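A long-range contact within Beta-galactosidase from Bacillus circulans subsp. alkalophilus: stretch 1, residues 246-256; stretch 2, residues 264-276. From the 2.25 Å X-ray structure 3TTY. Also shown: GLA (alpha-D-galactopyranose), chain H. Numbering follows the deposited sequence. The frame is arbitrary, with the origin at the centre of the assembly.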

ATOM      1  N   ASP A 246       5.916  47.952 -14.638  1.00 27.42           N
ATOM      2  CA  ASP A 246       4.634  47.938 -15.341  1.00 28.24           C
ATOM      3  C   ASP A 246       4.353  46.603 -16.024  1.00 35.93           C
ATOM      4  O   ASP A 246       3.337  46.457 -16.710  1.00 37.41           O
ATOM      5  CB  ASP A 246       4.592  49.047 -16.397  1.00 34.92           C
ATOM      6  CG  ASP A 246       4.831  50.427 -15.805  1.00 39.25           C
ATOM      7  OD1 ASP A 246       4.450  50.644 -14.627  1.00 33.88           O
ATOM      8  OD2 ASP A 246       5.397  51.287 -16.525  1.00 42.41           O
ATOM      9  N   ILE A 247       5.260  45.639 -15.876  1.00 26.52           N
ATOM     10  CA  ILE A 247       4.979  44.295 -16.361  1.00 25.69           C
ATOM     11  C   ILE A 247       4.382  43.479 -15.230  1.00 18.61           C
ATOM     12  O   ILE A 247       4.992  43.355 -14.179  1.00 26.77           O
ATOM     13  CB  ILE A 247       6.230  43.587 -16.906  1.00 20.26           C
ATOM     14  CG1 ILE A 247       6.879  44.434 -18.000  1.00 22.11           C
ATOM     15  CG2 ILE A 247       5.843  42.222 -17.452  1.00 22.59           C
ATOM     16  CD1 ILE A 247       8.025  43.742 -18.763  1.00 19.63           C
ATOM     17  N   PRO A 248       3.181  42.919 -15.441  1.00 21.60           N
ATOM     18  CA  PRO A 248       2.504  42.135 -14.397  1.00 22.11           C
ATOM     19  C   PRO A 248       3.229  40.825 -14.094  1.00 21.99           C
ATOM     20  O   PRO A 248       3.957  40.301 -14.940  1.00 21.55           O
ATOM     21  CB  PRO A 248       1.121  41.842 -15.006  1.00 21.44           C
ATOM     22  CG  PRO A 248       0.992  42.766 -16.163  1.00 21.05           C
ATOM     23  CD  PRO A 248       2.382  42.988 -16.673  1.00 22.72           C
ATOM     24  N   VAL A 249       3.021  40.299 -12.895  1.00 20.15           N
ATOM     25  CA  VAL A 249       3.757  39.133 -12.436  1.00 18.47           C
ATOM     26  C   VAL A 249       2.790  38.096 -11.909  1.00 21.68           C
ATOM     27  O   VAL A 249       1.870  38.423 -11.147  1.00 22.82           O
ATOM     28  CB  VAL A 249       4.702  39.492 -11.283  1.00 23.53           C
ATOM     29  CG1 VAL A 249       5.524  38.266 -10.879  1.00 18.17           C
ATOM     30  CG2 VAL A 249       5.598  40.669 -11.665  1.00 20.23           C
ATOM     31  N   THR A 250       2.991  36.849 -12.318  1.00 15.07           N
ATOM     32  CA  THR A 250       2.190  35.752 -11.801  1.00 15.47           C
ATOM     33  C   THR A 250       3.068  34.540 -11.534  1.00 16.02           C
ATOM     34  O   THR A 250       4.269  34.535 -11.841  1.00 16.32           O
ATOM     35  CB  THR A 250       1.067  35.358 -12.782  1.00 17.98           C
ATOM     36  OG1 THR A 250       0.169  34.448 -12.150  1.00 16.15           O
ATOM     37  CG2 THR A 250       1.639  34.701 -14.040  1.00 16.51           C
ATOM     38  N   THR A 251       2.463  33.518 -10.945  1.00 15.72           N
ATOM     39  CA  THR A 251       3.054  32.190 -10.920  1.00 17.42           C
ATOM     40  C   THR A 251       1.901  31.216 -11.130  1.00 13.38           C
ATOM     41  O   THR A 251       0.749  31.590 -10.935  1.00 13.69           O
ATOM     42  CB  THR A 251       3.862  31.910  -9.614  1.00 15.45           C
ATOM     43  OG1 THR A 251       4.496  30.634  -9.721  1.00 18.47           O
ATOM     44  CG2 THR A 251       2.944  31.941  -8.367  1.00 14.87           C
ATOM     45  N   ASN A 252       2.177  29.999 -11.583  1.00 14.34           N
ATOM     46  CA  ASN A 252       1.074  29.122 -11.986  1.00 15.33           C
ATOM     47  C   ASN A 252       0.602  28.163 -10.887  1.00 18.56           C
ATOM     48  O   ASN A 252       1.383  27.351 -10.373  1.00 16.67           O
ATOM     49  CB  ASN A 252       1.362  28.394 -13.314  1.00 16.77           C
ATOM     50  CG  ASN A 252       2.705  27.675 -13.326  1.00 17.46           C
ATOM     51  OD1 ASN A 252       3.578  27.952 -12.510  1.00 19.23           O
ATOM     52  ND2 ASN A 252       2.879  26.762 -14.274  1.00 15.17           N
ATOM     53  N   LEU A 253      -0.680  28.274 -10.538  1.00 14.05           N
ATOM     54  CA  LEU A 253      -1.252  27.543  -9.405  1.00 18.40           C
ATOM     55  C   LEU A 253      -1.997  26.292  -9.861  1.00 18.69           C
ATOM     56  O   LEU A 253      -2.220  26.088 -11.062  1.00 19.87           O
ATOM     57  CB  LEU A 253      -2.204  28.439  -8.599  1.00 17.22           C
ATOM     58  CG  LEU A 253      -1.740  29.875  -8.346  1.00 18.35           C
ATOM     59  CD1 LEU A 253      -2.732  30.602  -7.458  1.00 18.27           C
ATOM     60  CD2 LEU A 253      -0.353  29.914  -7.744  1.00 18.01           C
ATOM     61  N   MET A 254      -2.414  25.476  -8.898  1.00 16.22           N
ATOM     62  CA  MET A 254      -2.909  24.140  -9.223  1.00 22.17           C
ATOM     63  C   MET A 254      -4.321  23.878  -8.710  1.00 20.29           C
ATOM     64  O   MET A 254      -4.649  22.762  -8.323  1.00 20.68           O
ATOM     65  CB  MET A 254      -1.925  23.072  -8.739  1.00 16.37           C
ATOM     66  CG  MET A 254      -0.579  23.160  -9.458  1.00 17.46           C
ATOM     67  SD  MET A 254       0.715  22.084  -8.811  1.00 22.85           S
ATOM     68  CE  MET A 254       1.177  22.983  -7.336  1.00 19.90           C
ATOM     69  N   GLY A 255      -5.151  24.916  -8.719  1.00 14.31           N
ATOM     70  CA  GLY A 255      -6.550  24.763  -8.372  1.00 18.19           C
ATOM     71  C   GLY A 255      -6.747  24.340  -6.931  1.00 20.15           C
ATOM     72  O   GLY A 255      -6.305  25.029  -6.003  1.00 16.26           O
ATOM     73  N   PHE A 256      -7.396  23.194  -6.748  1.00 19.42           N
ATOM     74  CA  PHE A 256      -7.687  22.665  -5.418  1.00 20.76           C
ATOM     75  C   PHE A 256      -6.521  21.894  -4.797  1.00 21.76           C
ATOM     76  O   PHE A 256      -6.719  21.026  -3.950  1.00 21.23           O
ATOM     77  CB  PHE A 256      -8.944  21.800  -5.462  1.00 21.66           C
ATOM     78  CG  PHE A 256     -10.216  22.587  -5.316  1.00 22.87           C
ATOM     79  CD1 PHE A 256     -10.744  22.848  -4.055  1.00 18.64           C
ATOM     80  CD2 PHE A 256     -10.873  23.082  -6.430  1.00 21.03           C
ATOM     81  CE1 PHE A 256     -11.908  23.572  -3.914  1.00 20.84           C
ATOM     82  CE2 PHE A 256     -12.040  23.820  -6.294  1.00 20.97           C
ATOM     83  CZ  PHE A 256     -12.556  24.064  -5.037  1.00 20.77           C
ATOM     84  N   LYS A 264      -4.138  33.348   0.382  1.00 19.84           N
ATOM     85  CA  LYS A 264      -3.037  34.150   0.870  1.00 17.83           C
ATOM     86  C   LYS A 264      -2.008  34.392  -0.245  1.00 21.23           C
ATOM     87  O   LYS A 264      -1.424  35.473  -0.346  1.00 21.70           O
ATOM     88  CB  LYS A 264      -2.421  33.456   2.086  1.00 19.66           C
ATOM     89  CG  LYS A 264      -1.165  34.095   2.614  1.00 28.64           C
ATOM     90  CD  LYS A 264      -0.870  33.583   4.018  1.00 37.71           C
ATOM     91  CE  LYS A 264       0.463  34.113   4.551  1.00 43.28           C
ATOM     92  NZ  LYS A 264       0.634  33.755   5.997  1.00 34.97           N
ATOM     93  N   TRP A 265      -1.798  33.398  -1.102  1.00 20.02           N
ATOM     94  CA  TRP A 265      -0.901  33.589  -2.243  1.00 18.27           C
ATOM     95  C   TRP A 265      -1.392  34.690  -3.195  1.00 19.71           C
ATOM     96  O   TRP A 265      -0.607  35.530  -3.632  1.00 20.30           O
ATOM     97  CB  TRP A 265      -0.689  32.276  -3.006  1.00 16.56           C
ATOM     98  CG  TRP A 265       0.374  31.387  -2.405  1.00 15.65           C
ATOM     99  CD1 TRP A 265       0.309  30.720  -1.212  1.00 13.82           C
ATOM    100  CD2 TRP A 265       1.655  31.063  -2.981  1.00 13.66           C
ATOM    101  NE1 TRP A 265       1.481  30.024  -0.997  1.00 20.76           N
ATOM    102  CE2 TRP A 265       2.321  30.215  -2.068  1.00 15.13           C
ATOM    103  CE3 TRP A 265       2.304  31.419  -4.172  1.00 14.41           C
ATOM    104  CZ2 TRP A 265       3.597  29.707  -2.310  1.00 15.86           C
ATOM    105  CZ3 TRP A 265       3.589  30.919  -4.410  1.00 15.45           C
ATOM    106  CH2 TRP A 265       4.219  30.071  -3.481  1.00 14.20           C
ATOM    107  N   ALA A 266      -2.691  34.686  -3.501  1.00 18.58           N
ATOM    108  CA  ALA A 266      -3.232  35.527  -4.566  1.00 18.95           C
ATOM    109  C   ALA A 266      -3.115  37.016  -4.243  1.00 23.94           C
ATOM    110  O   ALA A 266      -3.023  37.851  -5.149  1.00 23.98           O
ATOM    111  CB  ALA A 266      -4.690  35.149  -4.880  1.00 18.77           C
ATOM    112  N   LYS A 267      -3.104  37.344  -2.956  1.00 22.55           N
ATOM    113  CA  LYS A 267      -2.975  38.731  -2.534  1.00 24.21           C
ATOM    114  C   LYS A 267      -1.634  39.296  -2.979  1.00 24.96           C
ATOM    115  O   LYS A 267      -1.500  40.505  -3.190  1.00 24.78           O
ATOM    116  CB  LYS A 267      -3.131  38.854  -1.019  1.00 24.51           C
ATOM    117  CG  LYS A 267      -4.504  38.428  -0.501  1.00 23.17           C
ATOM    118  CD  LYS A 267      -4.586  38.624   1.022  1.00 33.98           C
ATOM    119  CE  LYS A 267      -5.932  38.185   1.592  1.00 31.18           C
ATOM    120  NZ  LYS A 267      -7.071  38.902   0.946  1.00 44.28           N
ATOM    121  N   GLU A 268      -0.654  38.413  -3.156  1.00 21.58           N
ATOM    122  CA  GLU A 268       0.696  38.827  -3.535  1.00 17.92           C
ATOM    123  C   GLU A 268       0.921  38.799  -5.046  1.00 17.00           C
ATOM    124  O   GLU A 268       1.997  39.169  -5.522  1.00 16.40           O
ATOM    125  CB  GLU A 268       1.733  37.927  -2.845  1.00 20.88           C
ATOM    126  CG  GLU A 268       1.508  37.748  -1.349  1.00 19.89           C
ATOM    127  CD  GLU A 268       1.649  39.051  -0.535  1.00 26.86           C
ATOM    128  OE1 GLU A 268       2.320  40.015  -0.992  1.00 17.66           O
ATOM    129  OE2 GLU A 268       1.088  39.092   0.588  1.00 30.64           O
ATOM    130  N   MET A 269      -0.086  38.342  -5.788  1.00 20.35           N
ATOM    131  CA  MET A 269       0.012  38.152  -7.244  1.00 20.44           C
ATOM    132  C   MET A 269      -0.804  39.197  -8.013  1.00 21.03           C
ATOM    133  O   MET A 269      -1.909  39.539  -7.602  1.00 22.89           O
ATOM    134  CB  MET A 269      -0.497  36.757  -7.628  1.00 20.75           C
ATOM    135  CG  MET A 269       0.287  35.611  -7.021  1.00 19.43           C
ATOM    136  SD  MET A 269      -0.676  34.093  -6.979  1.00 25.40           S
ATOM    137  CE  MET A 269      -0.545  33.568  -8.693  1.00 19.79           C
ATOM    138  N   ASP A 270      -0.278  39.686  -9.134  1.00 21.45           N
ATOM    139  CA  ASP A 270      -0.995  40.692  -9.926  1.00 22.74           C
ATOM    140  C   ASP A 270      -2.236  40.107 -10.582  1.00 24.06           C
ATOM    141  O   ASP A 270      -3.255  40.780 -10.746  1.00 24.11           O
ATOM    142  CB  ASP A 270      -0.088  41.285 -11.002  1.00 23.36           C
ATOM    143  CG  ASP A 270       0.964  42.217 -10.430  1.00 22.75           C
ATOM    144  OD1 ASP A 270       0.684  42.914  -9.426  1.00 24.72           O
ATOM    145  OD2 ASP A 270       2.076  42.246 -10.984  1.00 22.75           O
ATOM    146  N   VAL A 271      -2.124  38.841 -10.961  1.00 23.17           N
ATOM    147  CA  VAL A 271      -3.204  38.107 -11.586  1.00 18.42           C
ATOM    148  C   VAL A 271      -2.985  36.636 -11.270  1.00 19.67           C
ATOM    149  O   VAL A 271      -1.848  36.184 -11.125  1.00 19.53           O
ATOM    150  CB  VAL A 271      -3.201  38.300 -13.117  1.00 16.03           C
ATOM    151  CG1 VAL A 271      -2.049  37.556 -13.734  1.00 15.58           C
ATOM    152  CG2 VAL A 271      -4.513  37.828 -13.721  1.00 19.31           C
ATOM    153  N   VAL A 272      -4.072  35.892 -11.148  1.00 18.62           N
ATOM    154  CA  VAL A 272      -3.984  34.466 -10.911  1.00 17.71           C
ATOM    155  C   VAL A 272      -3.781  33.762 -12.242  1.00 20.71           C
ATOM    156  O   VAL A 272      -4.199  34.256 -13.279  1.00 20.33           O
ATOM    157  CB  VAL A 272      -5.262  33.951 -10.236  1.00 19.07           C
ATOM    158  CG1 VAL A 272      -5.314  32.425 -10.253  1.00 16.57           C
ATOM    159  CG2 VAL A 272      -5.366  34.505  -8.811  1.00 14.76           C
ATOM    160  N   SER A 273      -3.089  32.630 -12.219  1.00 18.87           N
ATOM    161  CA  SER A 273      -3.007  31.773 -13.386  1.00 15.64           C
ATOM    162  C   SER A 273      -2.996  30.357 -12.861  1.00 19.53           C
ATOM    163  O   SER A 273      -2.622  30.130 -11.702  1.00 19.91           O
ATOM    164  CB  SER A 273      -1.751  32.064 -14.205  1.00 18.59           C
ATOM    165  OG  SER A 273      -0.580  31.617 -13.547  1.00 16.37           O
ATOM    166  N   TRP A 274      -3.437  29.404 -13.675  1.00 20.17           N
ATOM    167  CA  TRP A 274      -3.500  28.025 -13.203  1.00 17.67           C
ATOM    168  C   TRP A 274      -3.462  27.007 -14.320  1.00 19.37           C
ATOM    169  O   TRP A 274      -3.569  27.349 -15.500  1.00 20.04           O
ATOM    170  CB  TRP A 274      -4.698  27.812 -12.258  1.00 16.41           C
ATOM    171  CG  TRP A 274      -5.999  27.332 -12.853  1.00 16.14           C
ATOM    172  CD1 TRP A 274      -6.872  28.046 -13.639  1.00 19.61           C
ATOM    173  CD2 TRP A 274      -6.613  26.052 -12.637  1.00 16.96           C
ATOM    174  NE1 TRP A 274      -7.977  27.275 -13.945  1.00 18.25           N
ATOM    175  CE2 TRP A 274      -7.842  26.049 -13.342  1.00 15.29           C
ATOM    176  CE3 TRP A 274      -6.239  24.905 -11.925  1.00 16.87           C
ATOM    177  CZ2 TRP A 274      -8.694  24.946 -13.353  1.00 16.92           C
ATOM    178  CZ3 TRP A 274      -7.090  23.803 -11.939  1.00 16.13           C
ATOM    179  CH2 TRP A 274      -8.298  23.832 -12.654  1.00 16.81           C
ATOM    180  N   ASP A 275      -3.301  25.752 -13.925  1.00 21.48           N
ATOM    181  CA  ASP A 275      -3.032  24.668 -14.849  1.00 19.92           C
ATOM    182  C   ASP A 275      -4.133  23.618 -14.714  1.00 19.41           C
ATOM    183  O   ASP A 275      -4.210  22.904 -13.719  1.00 18.18           O
ATOM    184  CB  ASP A 275      -1.645  24.070 -14.556  1.00 18.96           C
ATOM    185  CG  ASP A 275      -0.524  25.136 -14.532  1.00 21.50           C
ATOM    186  OD1 ASP A 275      -0.655  26.184 -15.202  1.00 18.47           O
ATOM    187  OD2 ASP A 275       0.501  24.924 -13.846  1.00 18.00           O
ATOM    188  N   ASN A 276      -4.986  23.530 -15.729  1.00 22.42           N
ATOM    189  CA  ASN A 276      -6.173  22.677 -15.667  1.00 21.38           C
ATOM    190  C   ASN A 276      -6.029  21.372 -16.444  1.00 23.61           C
ATOM    191  O   ASN A 276      -5.986  21.367 -17.686  1.00 17.98           O
ATOM    192  CB  ASN A 276      -7.402  23.448 -16.153  1.00 18.46           C
ATOM    193  CG  ASN A 276      -8.641  22.590 -16.201  1.00 20.69           C
ATOM    194  OD1 ASN A 276      -9.485  22.736 -17.092  1.00 24.93           O
ATOM    195  ND2 ASN A 276      -8.757  21.678 -15.252  1.00 18.31           N
TER
HETATM  196  C1  GLA H 677       2.239  21.119 -14.921  1.00 24.02           C
HETATM  197  C2  GLA H 677       3.588  21.825 -15.200  1.00 19.21           C
HETATM  198  C3  GLA H 677       4.021  21.734 -16.674  1.00 19.40           C
HETATM  199  C4  GLA H 677       3.881  20.283 -17.109  1.00 19.50           C
HETATM  200  C5  GLA H 677       2.457  19.798 -16.820  1.00 21.87           C
HETATM  201  C6  GLA H 677       2.320  18.361 -17.338  1.00 18.83           C
HETATM  202  O1  GLA H 677       1.073  21.773 -15.455  1.00 25.40           O
HETATM  203  O2  GLA H 677       3.517  23.192 -14.825  1.00 19.74           O
HETATM  204  O3  GLA H 677       5.390  22.136 -16.858  1.00 16.09           O
HETATM  205  O4  GLA H 677       4.804  19.538 -16.325  1.00 18.67           O
HETATM  206  O5  GLA H 677       2.244  19.783 -15.404  1.00 21.74           O
HETATM  207  O6  GLA H 677       0.935  18.007 -17.446  1.00 19.98           O

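The contact between these two stretches is a short parallel strand pairing, reinforced by side chains that bond to the neighbouring backbone and by a small apolar cluster centred on Leu 253. It illustrates a general principle: where adjacent parallel strands share few main-chain hydrogen bonds, side-chain polar groups can take over part of the backbone's pairing.

The main-chain core of the contact lies at Leu 253 and Trp 274, whose CA atoms are 4.4 Å apart. In parallel pairing, one residue typically bonds through both its N and its O to the two residues flanking its partner, and Leu 253 does exactly this. Its N donates to Ser 273 O at 2.9 Å, nearly straight at 167°, and its O accepts from Asp 275 N at 3.1 Å, more bent at 136°. Between these bonds, Trp 274 CA approaches Leu 253 O to 3.2 Å, a CA-H...O contact that adds a weaker polar attraction.

At the other end, a carboxylate and a main-chain amide tie the stretches together. Asp 270 directs its CA-to-CB bond toward stretch 1, and its OD2 accepts a hydrogen bond from Val 249 N at 2.9 Å. The backbone answers in the reverse direction, Asp 270 N donating to Val 249 O at 3.2 Å. The two bonds join the same pair of residues, with Asp 270 serving as acceptor through its side chain and donor through its main chain. Pro 248, just before this pair, packs its CA 3.4 Å from the same OD2.

Hydroxyl groups occupy the middle of the contact. Ser 273 OG donates to Thr 251 O at 2.9 Å, so a side chain satisfies the carbonyl of Thr 251, two residues before the pairing at Leu 253. Thr 250 OG1 lies 2.9 Å from Val 271 O and 3.2 Å from Ser 273 OG, which places the two hydroxyls side by side among backbone carbonyls.

Apolar packing complements this polar network. Leu 253, with chi1 m and chi2 t, sends CD2 to within 3.8 Å of Met 269 CE and CD1 to within 4.2 Å of Val 272 CG1; its CB is 4.5 Å from Trp 274 CB. Met 269 closes the type I turn that starts at Ala 266, and although its CA-to-CB bond points sideways, the end of the side chain comes nearer, bringing CE to 3.9 Å from Thr 251 CG2. Thr 251 CG2 meets the Trp 265 ring at its edge, 4.1 Å from CZ3.

Gly 255 passes close to the indole of Trp 274, its N 3.4 Å from CE3. An ideal CB here would lie 2.6 Å from Trp 274 CZ3, a clash, and the positive phi also favours glycine. Asn 252 and Asp 275 bring ND2 and OD2 to 3.0 Å beside the bound galactose, with Asp 275 OD2 3.6 Å from GLA O1 and Asn 252 ND2 3.7 Å from GLA O2.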